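Local atomic coordinates of CmeC (PDB entry 4MT4), a protein that forms a trimeric outer membrane channel of Campylobacter jejuni and, as an outer membrane factor, probably carries efflux substrates out of the cell. Residues P5-P10 with E280-Q285; A71-I76 with R135-G140; F308-L313 with G319-W324. One frame throughout, in Å; residues are numbered along the deposited sequence.

Interaction 1: P5-P10 with E280-Q285; sequences PNLNIP and EKLTQQ
Leu7 and Ile9 make a small apolar contact with Leu282 and Thr283, where the extended N-terminal chain runs over the outside of helix 273-293. No hydrogen bond links residues 5-10 to residues 280-285; about 153 Å² of surface is buried, nearly all of it by these four side chains. The backbones stay well apart, with the nearest pair, Leu7 CA and Thr283 CA, at 7.0 Å, so the side chains alone bridge the gap.

Leu7 does most of the work, dividing its two methyls between two residues of the helix. CD2 sits on Thr283, 3.6 Å from CG2 and almost as near CB, and the two side chains meet at about a right angle. CD1 turns to Leu282 and reaches CG at 4.2 Å. This reach across depends on chi1 of -171°, which sets CG opposite the backbone N and extends the leucine at the helix. Two residues on, Ile9 points to the same side of the extended chain; its CG1 lies 4.1 Å from Leu282 CD2, the two side chains running past each other in opposite senses. Thr283 gives Leu7 its methyl, while its OG1 turns to Ser139 on helix 129-195 as its polar partner.

Beyond the two segments, Pro5 O accepts a hydrogen bond from Asn286 ND2, and Ile9 also touches Leu279, so the N-terminal chain follows helix 273-293 for about two turns. Leu282 packs further on Phe355 of helix 339-405, while Glu280 and Lys281 face helix 129-195, so helix 273-293 is in contact with both long helices.

Interaction 2: A71-I76 with R135-G140; sequences AAQLGI and RASKSG
Leu74 and Ser137 mark the closest backbone approach of two nearly antiparallel helical segments, their CA atoms only 5.2 Å apart. The axes of 71-76 and 135-140 come within 8.7 Å and run at 168° to each other. This is a side-by-side helix pair in the alpha-helical part of an outer membrane factor: helix 58-79 leads into the strands 84-96 and 109-124, and helix 129-195 comes back from them, so the pair continues those two strands into the helical part.

The small Ser137 lets the backbones come close: its CB points at the other helix and lies 4.1 Å from Leu74 CA. Beside it Leu74 makes most of the contact through one branch, a van der Waals contact of CD1 with the backbone between Ser137 and Lys138, 3.5 Å from Lys138 N and flanked by the CB atoms of both residues. With chi1 at 180° and chi2 at 60°, the leucine is carried out across the gap before CD1 turns onto that peptide. Lys138 takes part through the base of its side chain, CB at 3.9 Å from Leu74 CD1, while the rest of the chain leads off from the contact. Tyr134, one turn before Lys138, also packs on Leu74.

The polar edge is held from just beyond the segments. Ser137 OG and Gln73 NE2 both hydrogen-bond to Asp77 OD2, so a single carboxylate oxygen on helix 58-79 joins its own helix to helix 129-195. Gln73 also packs on Leu346 of the second subunit, which brings this edge to a subunit interface. A looser approach, with the glutamine chain bent at chi2, puts Gln73 CG 4.2 Å from Ser137 OG.

Interaction 3: F308-L313 with G319-W324; sequences FESGDL and GGSKTW. With C8E ((hydroxyethyloxy)tri(ethyloxy)octane), chain N; C8E ((hydroxyethyloxy)tri(ethyloxy)octane), chain R; C8E ((hydroxyethyloxy)tri(ethyloxy)octane), chain P.
Backbone bonding comes first where Phe308 and Glu309 meet Ser321 and Lys322, at the end of the beta hairpin of strands 299-310 and 322-335. Phe308 and Lys322 form an antiparallel non-hydrogen-bonded pair, but strand segments 308-310 and 322-324 splay at 119°, so the pairing ends here. Glu309 N donates to a lone pair of Ser321 O at 2.9 Å; Phe308 CA makes a CA-H...O contact with the same oxygen at 3.2 Å.

Among the van der Waals contacts, Phe308 and Lys322 lie side by side on one face of the sheet, Phe308 CE1 3.6 Å from Lys322 CG. Thr323 CG2 sits over the carbonyl of Phe308, 3.9 Å from Phe308 C.

Of the polar side chains, Glu309 OE1 and Thr323 OG1 share a water that donates to both; Thr323 OG1 also bonds to Lys95 O of the third subunit, where Trp324 carries the sheet across the interface. Ser310 OG donates to Asp312 O at 3.0 Å and hydrogen-bonds to Thr315 OG1, tying Ser310 to the following loop.

Detergent molecules touch the hairpin at several points. Gly319 N donates to C8E (chain R) O15 at 3.2 Å, and C8E (chain P) lays its ether O9 over one face of the Trp324 ring, 3.2 Å from CZ3.

Offering a backbone N-H and an aromatic face to ethers is consistent with an amphipathic barrel end near the membrane boundary.

Interactions 1 and 2 belong to one helical bundle, their centres 16 Å apart, and they touch: Thr283 OG1 of interaction 1 lies 2.7 Å from Ser139 OG of interaction 2, a probable hydrogen bond, and Gln284 CG packs 3.2 Å from Ala136 O. Along the sequence, interaction 2 is nested within the loop that interaction 1 closes. Residues 5-10 follow closely on Cys1, which with Ile124, Asp125 and Leu126 lines the pocket of the bound lipid-like ligand. Interaction 3 is remote, its centre 54 Å from that of interaction 1 and 42 Å from that of interaction 2, out in the beta barrel. It is in contact with C8E detergent, whereas interactions 1 and 2 lie in the helical part.

Interaction 1: P5-P10 with E280-Q285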
loop_
_atom_site.group_PDB
_atom_site.type_symbol
_atom_site.label_atom_id
_atom_site.label_comp_id
_atom_site.label_asym_id
_atom_site.label_seq_id
_atom_site.Cartn_x
_atom_site.Cartn_y
_atom_site.Cartn_z
ATOM N N PRO B 5 -24.572 2.953 -21.953
ATOM C CA PRO B 5 -24.721 4.377 -22.257
ATOM C C PRO B 5 -23.570 4.891 -23.112
ATOM O O PRO B 5 -22.509 4.267 -23.140
ATOM C CB PRO B 5 -24.713 5.031 -20.874
ATOM C CG PRO B 5 -23.884 4.105 -20.040
ATOM C CD PRO B 5 -24.198 2.721 -20.546
ATOM N N ASN B 6 -23.783 6.006 -23.805
ATOM C CA ASN B 6 -22.718 6.641 -24.571
ATOM C C ASN B 6 -21.611 7.142 -23.652
ATOM O O ASN B 6 -21.875 7.839 -22.672
ATOM C CB ASN B 6 -23.267 7.798 -25.410
ATOM C CG ASN B 6 -24.172 7.327 -26.532
ATOM O OD1 ASN B 6 -24.099 6.177 -26.961
ATOM N ND2 ASN B 6 -25.029 8.219 -27.017
ATOM N N LEU B 7 -20.371 6.780 -23.965
ATOM C CA LEU B 7 -19.235 7.209 -23.160
ATOM C C LEU B 7 -18.770 8.592 -23.596
ATOM O O LEU B 7 -18.267 8.767 -24.706
ATOM C CB LEU B 7 -18.090 6.202 -23.262
ATOM C CG LEU B 7 -16.926 6.435 -22.300
ATOM C CD1 LEU B 7 -17.402 6.386 -20.855
ATOM C CD2 LEU B 7 -15.837 5.411 -22.542
ATOM N N ASN B 8 -18.943 9.571 -22.714
ATOM C CA ASN B 8 -18.610 10.955 -23.029
ATOM C C ASN B 8 -17.442 11.482 -22.205
ATOM O O ASN B 8 -17.633 12.079 -21.145
ATOM C CB ASN B 8 -19.834 11.850 -22.823
ATOM C CG ASN B 8 -20.989 11.471 -23.726
ATOM O OD1 ASN B 8 -22.098 11.212 -23.260
ATOM N ND2 ASN B 8 -20.731 11.428 -25.029
ATOM N N ILE B 9 -16.230 11.261 -22.700
ATOM C CA ILE B 9 -15.041 11.793 -22.055
ATOM C C ILE B 9 -14.791 13.223 -22.514
ATOM O O ILE B 9 -14.545 13.464 -23.695
ATOM C CB ILE B 9 -13.798 10.938 -22.356
ATOM C CG1 ILE B 9 -14.031 9.488 -21.932
ATOM C CG2 ILE B 9 -12.575 11.513 -21.654
ATOM C CD1 ILE B 9 -13.965 8.506 -23.078
ATOM N N PRO B 10 -14.856 14.181 -21.577
ATOM C CA PRO B 10 -14.596 15.587 -21.897
ATOM C C PRO B 10 -13.161 15.801 -22.361
ATOM O O PRO B 10 -12.253 15.115 -21.891
ATOM C CB PRO B 10 -14.861 16.305 -20.570
ATOM C CG PRO B 10 -14.644 15.259 -19.529
ATOM C CD PRO B 10 -15.134 13.983 -20.145
ATOM N N GLU B 280 -9.240 2.870 -20.590
ATOM C CA GLU B 280 -9.842 1.576 -20.896
ATOM C C GLU B 280 -10.614 1.001 -19.718
ATOM O O GLU B 280 -11.621 0.318 -19.899
ATOM C CB GLU B 280 -8.769 0.583 -21.344
ATOM C CG GLU B 280 -8.124 0.930 -22.676
ATOM C CD GLU B 280 -9.060 0.753 -23.861
ATOM O OE1 GLU B 280 -10.127 0.118 -23.709
ATOM O OE2 GLU B 280 -8.721 1.247 -24.956
ATOM N N LYS B 281 -10.137 1.276 -18.510
ATOM C CA LYS B 281 -10.823 0.820 -17.310
ATOM C C LYS B 281 -12.130 1.581 -17.116
ATOM O O LYS B 281 -13.051 1.098 -16.456
ATOM C CB LYS B 281 -9.923 0.976 -16.086
ATOM C CG LYS B 281 -8.751 0.009 -16.076
ATOM C CD LYS B 281 -7.856 0.222 -14.872
ATOM C CE LYS B 281 -6.651 -0.707 -14.912
ATOM N NZ LYS B 281 -5.773 -0.542 -13.721
ATOM N N LEU B 282 -12.208 2.769 -17.707
ATOM C CA LEU B 282 -13.421 3.575 -17.646
ATOM C C LEU B 282 -14.485 3.042 -18.604
ATOM O O LEU B 282 -15.656 2.939 -18.239
ATOM C CB LEU B 282 -13.111 5.039 -17.961
ATOM C CG LEU B 282 -14.307 5.984 -18.108
ATOM C CD1 LEU B 282 -15.172 5.977 -16.854
ATOM C CD2 LEU B 282 -13.837 7.392 -18.436
ATOM N N THR B 283 -14.077 2.696 -19.824
ATOM C CA THR B 283 -15.005 2.119 -20.801
ATOM C C THR B 283 -15.460 0.741 -20.348
ATOM O O THR B 283 -16.559 0.300 -20.672
ATOM C CB THR B 283 -14.378 1.984 -22.203
ATOM O OG1 THR B 283 -13.881 0.651 -22.378
ATOM C CG2 THR B 283 -13.241 2.971 -22.386
ATOM N N GLN B 284 -14.592 0.065 -19.604
ATOM C CA GLN B 284 -14.906 -1.250 -19.066
ATOM C C GLN B 284 -16.090 -1.166 -18.111
ATOM O O GLN B 284 -17.036 -1.945 -18.208
ATOM C CB GLN B 284 -13.693 -1.842 -18.349
ATOM C CG GLN B 284 -13.979 -3.150 -17.636
ATOM C CD GLN B 284 -12.756 -3.716 -16.942
ATOM O OE1 GLN B 284 -11.888 -2.972 -16.484
ATOM N NE2 GLN B 284 -12.681 -5.039 -16.862
ATOM N N GLN B 285 -16.030 -0.206 -17.195
ATOM C CA GLN B 285 -17.103 0.012 -16.231
ATOM C C GLN B 285 -18.362 0.523 -16.922
ATOM O O GLN B 285 -19.478 0.244 -16.483
ATOM C CB GLN B 285 -16.659 0.997 -15.146
ATOM C CG GLN B 285 -15.507 0.493 -14.291
ATOM C CD GLN B 285 -15.858 -0.778 -13.541
ATOM O OE1 GLN B 285 -16.951 -0.904 -12.988
ATOM N NE2 GLN B 285 -14.935 -1.732 -13.528
#

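Interaction 2: A71-I76 with R135-G140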
loop_
_atom_site.group_PDB
_atom_site.type_symbol
_atom_site.label_atom_id
_atom_site.label_comp_id
_atom_site.label_asym_id
_atom_site.label_seq_id
_atom_site.Cartn_x
_atom_site.Cartn_y
_atom_site.Cartn_z
ATOM N N ALA B 71 -6.404 -11.826 -20.872
ATOM C CA ALA B 71 -6.686 -12.456 -22.155
ATOM C C ALA B 71 -7.474 -13.746 -21.959
ATOM O O ALA B 71 -8.311 -14.109 -22.787
ATOM C CB ALA B 71 -5.396 -12.732 -22.908
ATOM N N ALA B 72 -7.197 -14.434 -20.855
ATOM C CA ALA B 72 -7.889 -15.674 -20.525
ATOM C C ALA B 72 -9.338 -15.399 -20.139
ATOM O O ALA B 72 -10.244 -16.124 -20.546
ATOM C CB ALA B 72 -7.167 -16.403 -19.399
ATOM N N GLN B 73 -9.546 -14.347 -19.353
ATOM C CA GLN B 73 -10.888 -13.955 -18.934
ATOM C C GLN B 73 -11.696 -13.490 -20.136
ATOM O O GLN B 73 -12.908 -13.685 -20.199
ATOM C CB GLN B 73 -10.827 -12.848 -17.879
ATOM C CG GLN B 73 -12.190 -12.421 -17.348
ATOM C CD GLN B 73 -12.946 -13.562 -16.698
ATOM O OE1 GLN B 73 -12.394 -14.309 -15.888
ATOM N NE2 GLN B 73 -14.216 -13.708 -17.057
ATOM N N LEU B 74 -11.007 -12.873 -21.090
ATOM C CA LEU B 74 -11.620 -12.450 -22.342
ATOM C C LEU B 74 -12.124 -13.654 -23.133
ATOM O O LEU B 74 -13.181 -13.599 -23.762
ATOM C CB LEU B 74 -10.620 -11.650 -23.176
ATOM C CG LEU B 74 -11.131 -11.135 -24.522
ATOM C CD1 LEU B 74 -12.326 -10.222 -24.312
ATOM C CD2 LEU B 74 -10.026 -10.417 -25.280
ATOM N N GLY B 75 -11.358 -14.739 -23.092
ATOM C CA GLY B 75 -11.727 -15.962 -23.779
ATOM C C GLY B 75 -12.911 -16.645 -23.123
ATOM O O GLY B 75 -13.750 -17.244 -23.799
ATOM N N ILE B 76 -12.972 -16.553 -21.798
ATOM C CA ILE B 76 -14.077 -17.115 -21.030
ATOM C C ILE B 76 -15.390 -16.416 -21.368
ATOM O O ILE B 76 -16.415 -17.062 -21.586
ATOM C CB ILE B 76 -13.823 -17.001 -19.513
ATOM C CG1 ILE B 76 -12.602 -17.826 -19.104
ATOM C CG2 ILE B 76 -15.044 -17.454 -18.730
ATOM C CD1 ILE B 76 -12.259 -17.719 -17.632
ATOM N N ARG B 135 -17.327 -7.167 -24.066
ATOM C CA ARG B 135 -16.710 -5.888 -24.402
ATOM C C ARG B 135 -15.999 -5.278 -23.196
ATOM O O ARG B 135 -14.981 -4.602 -23.343
ATOM C CB ARG B 135 -17.758 -4.910 -24.939
ATOM C CG ARG B 135 -18.336 -5.285 -26.298
ATOM C CD ARG B 135 -19.676 -4.599 -26.523
ATOM N NE ARG B 135 -19.619 -3.577 -27.562
ATOM C CZ ARG B 135 -20.554 -2.650 -27.749
ATOM N NH1 ARG B 135 -21.617 -2.608 -26.956
ATOM N NH2 ARG B 135 -20.424 -1.759 -28.723
ATOM N N ALA B 136 -16.541 -5.518 -22.006
ATOM C CA ALA B 136 -15.926 -5.036 -20.775
ATOM C C ALA B 136 -14.593 -5.736 -20.544
ATOM O O ALA B 136 -13.608 -5.112 -20.154
ATOM C CB ALA B 136 -16.856 -5.250 -19.590
ATOM N N SER B 137 -14.566 -7.040 -20.799
ATOM C CA SER B 137 -13.341 -7.821 -20.675
ATOM C C SER B 137 -12.330 -7.451 -21.753
ATOM O O SER B 137 -11.121 -7.545 -21.541
ATOM C CB SER B 137 -13.649 -9.315 -20.746
ATOM O OG SER B 137 -14.426 -9.719 -19.634
ATOM N N LYS B 138 -12.832 -7.041 -22.912
ATOM C CA LYS B 138 -11.968 -6.610 -24.003
ATOM C C LYS B 138 -11.264 -5.316 -23.625
ATOM O O LYS B 138 -10.102 -5.102 -23.970
ATOM C CB LYS B 138 -12.775 -6.430 -25.289
ATOM C CG LYS B 138 -11.947 -6.471 -26.566
ATOM C CD LYS B 138 -12.846 -6.539 -27.793
ATOM C CE LYS B 138 -12.058 -6.857 -29.058
ATOM N NZ LYS B 138 -11.162 -5.743 -29.478
ATOM N N SER B 139 -11.980 -4.455 -22.908
ATOM C CA SER B 139 -11.411 -3.210 -22.409
ATOM C C SER B 139 -10.494 -3.487 -21.219
ATOM O O SER B 139 -9.527 -2.765 -20.981
ATOM C CB SER B 139 -12.520 -2.239 -22.010
ATOM O OG SER B 139 -13.343 -1.925 -23.120
ATOM N N GLY B 140 -10.809 -4.542 -20.475
ATOM C CA GLY B 140 -9.987 -4.964 -19.358
ATOM C C GLY B 140 -8.653 -5.500 -19.834
ATOM O O GLY B 140 -7.624 -5.293 -19.193
#

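Interaction 3: F308-L313 with G319-W324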
loop_
_atom_site.group_PDB
_atom_site.type_symbol
_atom_site.label_atom_id
_atom_site.label_comp_id
_atom_site.label_asym_id
_atom_site.label_seq_id
_atom_site.Cartn_x
_atom_site.Cartn_y
_atom_site.Cartn_z
ATOM N N PHE B 308 -31.962 -40.588 -25.347
ATOM C CA PHE B 308 -32.758 -41.768 -25.037
ATOM C C PHE B 308 -33.390 -41.723 -23.646
ATOM O O PHE B 308 -32.862 -41.092 -22.728
ATOM C CB PHE B 308 -31.895 -43.028 -25.161
ATOM C CG PHE B 308 -31.249 -43.199 -26.509
ATOM C CD1 PHE B 308 -31.911 -43.855 -27.533
ATOM C CD2 PHE B 308 -29.974 -42.709 -26.749
ATOM C CE1 PHE B 308 -31.319 -44.015 -28.771
ATOM C CE2 PHE B 308 -29.377 -42.866 -27.987
ATOM C CZ PHE B 308 -30.052 -43.520 -28.999
ATOM N N GLU B 309 -34.527 -42.398 -23.503
ATOM C CA GLU B 309 -35.152 -42.599 -22.199
ATOM C C GLU B 309 -35.931 -43.912 -22.165
ATOM O O GLU B 309 -36.687 -44.222 -23.082
ATOM C CB GLU B 309 -36.077 -41.433 -21.841
ATOM C CG GLU B 309 -36.718 -41.574 -20.468
ATOM C CD GLU B 309 -37.612 -40.406 -20.101
ATOM O OE1 GLU B 309 -37.815 -39.515 -20.952
ATOM O OE2 GLU B 309 -38.110 -40.380 -18.955
ATOM N N SER B 310 -35.737 -44.679 -21.099
ATOM C CA SER B 310 -36.438 -45.945 -20.928
ATOM C C SER B 310 -36.575 -46.304 -19.453
ATOM O O SER B 310 -35.792 -45.855 -18.617
ATOM C CB SER B 310 -35.713 -47.066 -21.676
ATOM O OG SER B 310 -36.366 -48.312 -21.491
ATOM N N GLY B 311 -37.584 -47.111 -19.143
ATOM C CA GLY B 311 -37.801 -47.590 -17.791
ATOM C C GLY B 311 -36.942 -48.804 -17.498
ATOM O O GLY B 311 -36.916 -49.310 -16.375
ATOM N N ASP B 312 -36.240 -49.271 -18.526
ATOM C CA ASP B 312 -35.339 -50.407 -18.398
ATOM C C ASP B 312 -34.017 -50.113 -19.096
ATOM O O ASP B 312 -33.987 -49.505 -20.167
ATOM C CB ASP B 312 -35.975 -51.671 -18.977
ATOM C CG ASP B 312 -37.386 -51.901 -18.468
ATOM O OD1 ASP B 312 -38.345 -51.542 -19.184
ATOM O OD2 ASP B 312 -37.539 -52.439 -17.351
ATOM N N LEU B 313 -32.924 -50.551 -18.482
ATOM C CA LEU B 313 -31.595 -50.303 -19.021
ATOM C C LEU B 313 -31.346 -51.099 -20.300
ATOM O O LEU B 313 -30.668 -50.627 -21.213
ATOM C CB LEU B 313 -30.532 -50.641 -17.975
ATOM C CG LEU B 313 -29.083 -50.480 -18.429
ATOM C CD1 LEU B 313 -28.812 -49.042 -18.843
ATOM C CD2 LEU B 313 -28.124 -50.922 -17.337
ATOM N N GLY B 319 -34.825 -48.388 -30.480
ATOM C CA GLY B 319 -35.492 -47.391 -31.296
ATOM C C GLY B 319 -36.641 -46.709 -30.578
ATOM O O GLY B 319 -36.859 -45.508 -30.738
ATOM N N GLY B 320 -37.373 -47.479 -29.779
ATOM C CA GLY B 320 -38.507 -46.960 -29.038
ATOM C C GLY B 320 -38.114 -46.161 -27.810
ATOM O O GLY B 320 -38.966 -45.785 -27.004
ATOM N N SER B 321 -36.819 -45.907 -27.661
ATOM C CA SER B 321 -36.328 -45.106 -26.550
ATOM C C SER B 321 -35.823 -43.752 -27.036
ATOM O O SER B 321 -35.501 -42.879 -26.231
ATOM C CB SER B 321 -35.220 -45.848 -25.798
ATOM O OG SER B 321 -35.718 -47.014 -25.166
ATOM N N LYS B 322 -35.762 -43.579 -28.354
ATOM C CA LYS B 322 -35.330 -42.312 -28.936
ATOM C C LYS B 322 -36.280 -41.184 -28.552
ATOM O O LYS B 322 -37.500 -41.334 -28.623
ATOM C CB LYS B 322 -35.230 -42.413 -30.460
ATOM C CG LYS B 322 -34.051 -43.237 -30.947
ATOM C CD LYS B 322 -33.779 -43.000 -32.424
ATOM C CE LYS B 322 -34.926 -43.494 -33.291
ATOM N NZ LYS B 322 -34.633 -43.309 -34.740
ATOM N N THR B 323 -35.709 -40.056 -28.144
ATOM C CA THR B 323 -36.500 -38.917 -27.699
ATOM C C THR B 323 -35.772 -37.598 -27.946
ATOM O O THR B 323 -34.545 -37.561 -28.038
ATOM C CB THR B 323 -36.847 -39.024 -26.199
ATOM O OG1 THR B 323 -37.687 -37.927 -25.819
ATOM C CG2 THR B 323 -35.582 -39.006 -25.351
ATOM N N TRP B 324 -36.540 -36.521 -28.061
ATOM C CA TRP B 324 -35.970 -35.184 -28.142
ATOM C C TRP B 324 -36.952 -34.143 -27.630
ATOM O O TRP B 324 -38.157 -34.389 -27.570
ATOM C CB TRP B 324 -35.544 -34.848 -29.580
ATOM C CG TRP B 324 -36.620 -34.996 -30.625
ATOM C CD1 TRP B 324 -36.756 -36.019 -31.517
ATOM C CD2 TRP B 324 -37.696 -34.085 -30.895
ATOM N NE1 TRP B 324 -37.850 -35.807 -32.319
ATOM C CE2 TRP B 324 -38.445 -34.627 -31.959
ATOM C CE3 TRP B 324 -38.101 -32.866 -30.340
ATOM C CZ2 TRP B 324 -39.575 -33.995 -32.475
ATOM C CZ3 TRP B 324 -39.222 -32.242 -30.853
ATOM C CH2 TRP B 324 -39.946 -32.807 -31.910
HETATM C C1 C8E N . -20.954 -45.429 -4.248
HETATM C C2 C8E N . -21.404 -45.765 -5.629
HETATM C C3 C8E N . -22.807 -46.244 -5.797
HETATM C C4 C8E N . -23.361 -46.299 -7.179
HETATM C C5 C8E N . -24.842 -46.197 -7.322
HETATM C C6 C8E N . -25.365 -45.457 -8.505
HETATM C C7 C8E N . -26.752 -44.920 -8.420
HETATM C C8 C8E N . -27.707 -45.298 -9.499
HETATM O O9 C8E N . -28.786 -46.080 -9.152
HETATM C C10 C8E N . -29.862 -46.153 -10.008
HETATM C C11 C8E N . -30.853 -47.239 -9.779
HETATM O O12 C8E N . -30.465 -48.524 -10.088
HETATM C C13 C8E N . -31.308 -49.323 -10.826
HETATM C C14 C8E N . -31.200 -50.796 -10.634
HETATM O O15 C8E N . -31.928 -51.596 -11.486
HETATM C C16 C8E N . -31.700 -51.506 -12.842
HETATM C C17 C8E N . -32.556 -52.332 -13.738
HETATM O O18 C8E N . -32.711 -51.912 -15.040
HETATM C C19 C8E N . -33.740 -52.429 -15.791
HETATM C C20 C8E N . -35.059 -52.618 -15.120
HETATM O O21 C8E N . -36.078 -51.734 -15.415
HETATM C C1 C8E R . -22.262 -42.680 -26.130
HETATM C C2 C8E R . -23.387 -43.621 -26.401
HETATM C C3 C8E R . -24.159 -43.438 -27.664
HETATM C C4 C8E R . -25.064 -44.542 -28.097
HETATM C C5 C8E R . -25.632 -44.470 -29.473
HETATM C C6 C8E R . -26.507 -45.590 -29.926
HETATM C C7 C8E R . -26.893 -45.615 -31.366
HETATM C C8 C8E R . -27.530 -46.853 -31.897
HETATM O O9 C8E R . -28.870 -46.795 -32.213
HETATM C C10 C8E R . -29.497 -47.920 -32.702
HETATM C C11 C8E R . -30.912 -47.786 -33.151
HETATM O O12 C8E R . -31.517 -48.904 -33.683
HETATM C C13 C8E R . -31.921 -49.920 -32.846
HETATM C C14 C8E R . -33.075 -50.755 -33.283
HETATM O O15 C8E R . -34.129 -50.889 -32.407
HETATM C C16 C8E R . -35.332 -51.373 -32.873
HETATM C C17 C8E R . -36.312 -51.871 -31.866
HETATM O O18 C8E R . -36.888 -50.949 -31.018
HETATM C C19 C8E R . -38.027 -51.297 -30.326
HETATM C C20 C8E R . -38.317 -50.583 -29.048
HETATM O O21 C8E R . -37.642 -50.983 -27.912
HETATM C C1 C8E P . -28.445 -30.725 -28.714
HETATM C C2 C8E P . -29.546 -31.394 -29.465
HETATM C C3 C8E P . -30.853 -30.685 -29.563
HETATM C C4 C8E P . -31.908 -31.291 -30.425
HETATM C C5 C8E P . -33.198 -30.555 -30.558
HETATM C C6 C8E P . -34.278 -31.222 -31.337
HETATM C C7 C8E P . -35.369 -30.375 -31.897
HETATM C C8 C8E P . -36.112 -30.936 -33.062
HETATM O O9 C8E P . -37.484 -30.804 -33.078
HETATM C C10 C8E P . -38.048 -29.660 -33.601
HETATM C C11 C8E P . -39.024 -29.836 -34.714
HETATM O O12 C8E P . -40.322 -29.422 -34.501
HETATM C C13 C8E P . -41.369 -30.292 -34.723
HETATM C C14 C8E P . -41.353 -31.138 -35.951
HETATM O O15 C8E P . -42.179 -32.240 -35.954
HETATM C C16 C8E P . -43.028 -32.451 -37.018
HETATM C C17 C8E P . -44.139 -33.430 -36.833
HETATM O O18 C8E P . -43.869 -34.765 -37.052
HETATM C C19 C8E P . -44.865 -35.703 -36.865
HETATM C C20 C8E P . -44.996 -36.815 -37.852
HETATM O O21 C8E P . -46.090 -37.654 -37.738
HETATM O O HOH W 1 -38.950 -39.524 -23.642
#